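Local coordinates for toxin-antitoxin system antitoxin MntA family (Shewanella oneidensis MR-1, PDB 6M6U), which neutralizes its cognate mRNA nuclease toxin HepT by successively transferring three AMP units from ATP to a toxin tyrosine, at the interface of chains A and B. Residues are numbered along the deposited sequence; one frame, centred on the assembly and turned at random. Chains: chain A, Toxin-antitoxin system antitoxin MntA family; chain B, Toxin-antitoxin system toxin HepN family.

The interface of chains A and B. Residues chain A 120-121, 124; chain B 59, 62.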
# COMPACT_ATOMS: atom_id res chain seq x y z
N ALA A 120 -29.02 -8.68 13.72
CA ALA A 120 -29.13 -7.38 14.37
C ALA A 120 -27.88 -6.53 14.15
O ALA A 120 -27.96 -5.30 14.03
CB ALA A 120 -29.40 -7.56 15.86
N ILE A 121 -26.71 -7.17 14.08
CA ILE A 121 -25.47 -6.43 13.86
C ILE A 121 -25.46 -5.78 12.49
O ILE A 121 -25.10 -4.60 12.35
CB ILE A 121 -24.26 -7.36 14.06
CG1 ILE A 121 -24.11 -7.72 15.54
CG2 ILE A 121 -23.00 -6.72 13.51
CD1 ILE A 121 -23.13 -8.84 15.79
N ASP A 124 -28.00 -2.99 12.17
CA ASP A 124 -27.46 -1.81 12.83
C ASP A 124 -26.39 -1.12 11.97
O ASP A 124 -26.32 0.11 11.92
CB ASP A 124 -26.90 -2.21 14.19
CG ASP A 124 -26.20 -1.08 14.91
OD1 ASP A 124 -24.99 -0.88 14.68
OD2 ASP A 124 -26.87 -0.39 15.71
N ARG B 59 -22.61 -5.42 18.69
CA ARG B 59 -23.50 -4.44 18.07
C ARG B 59 -23.45 -3.11 18.80
O ARG B 59 -23.39 -2.05 18.17
CB ARG B 59 -24.94 -4.97 18.04
CG ARG B 59 -25.88 -4.13 17.19
CD ARG B 59 -27.16 -3.76 17.93
NE ARG B 59 -27.93 -4.94 18.34
CZ ARG B 59 -28.17 -5.27 19.60
NH1 ARG B 59 -27.71 -4.50 20.58
NH2 ARG B 59 -28.87 -6.36 19.89
N GLN B 62 -20.02 -1.63 18.14
CA GLN B 62 -19.65 -1.60 16.73
C GLN B 62 -18.24 -2.16 16.50
O GLN B 62 -17.41 -1.56 15.81
CB GLN B 62 -19.77 -0.18 16.16
CG GLN B 62 -21.18 0.37 16.15
CD GLN B 62 -21.19 1.88 16.15
OE1 GLN B 62 -20.21 2.51 16.57
NE2 GLN B 62 -22.28 2.47 15.69
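The C-terminal stretch of the antitoxin's long helix 97-125 meets the end of toxin helix 33-61 here, a helix-to-helix contact in which, among the residues described, an arginine offers its aliphatic stem. It illustrates how a long charged side chain can serve an interface through its methylenes even when its charged end is not paired with the acid beside it. B:Arg59 passes over the helix face formed by A:Ala120, A:Ile121 and A:Asp124; its CB meets A:Ile121, while CG and CD both lie against A:Asp124. At the base, B:Arg59 CB packs on A:Ile121 CG1 at 3.8 Å. One carbon further, B:Arg59 CG rests 3.7 Å from the beta-carbon CB of A:Asp124, and the two side chains pass each other at a slant. Bends about chi2 and chi3 of B:Arg59 then turn the side chain toward A:Ala120. B:Arg59 NE, a guanidinium nitrogen, comes to 3.9 Å from A:Ala120 CB, a methyl that meets the guanidinium at its edge, in its plane.

Opposite charges are close without pairing directly. A:Asp124 holds its carboxylate anti to the backbone N (chi1 175°), which sends it beside the arginine stem. A:Asp124 OD2 is 4.0 Å from B:Arg59 CD but 5.4 Å from B:Arg59 NE. The carboxylate and guanidinium planes are turned 56° apart. Any attraction between them is therefore probably long-range, adding to what is, between these residues, mostly carbon packing. B:Gln62 flanks the carboxylate more loosely.

The antitoxin helix matters for binding HepT, and its C-terminal part contributes to neutralization. In the fold, this patch occupies that helix's last turns, against the point where toxin helix 33-61 gives way to the loop carrying B:Gln62, within the HepT(6):MntA(2) hetero-octamer.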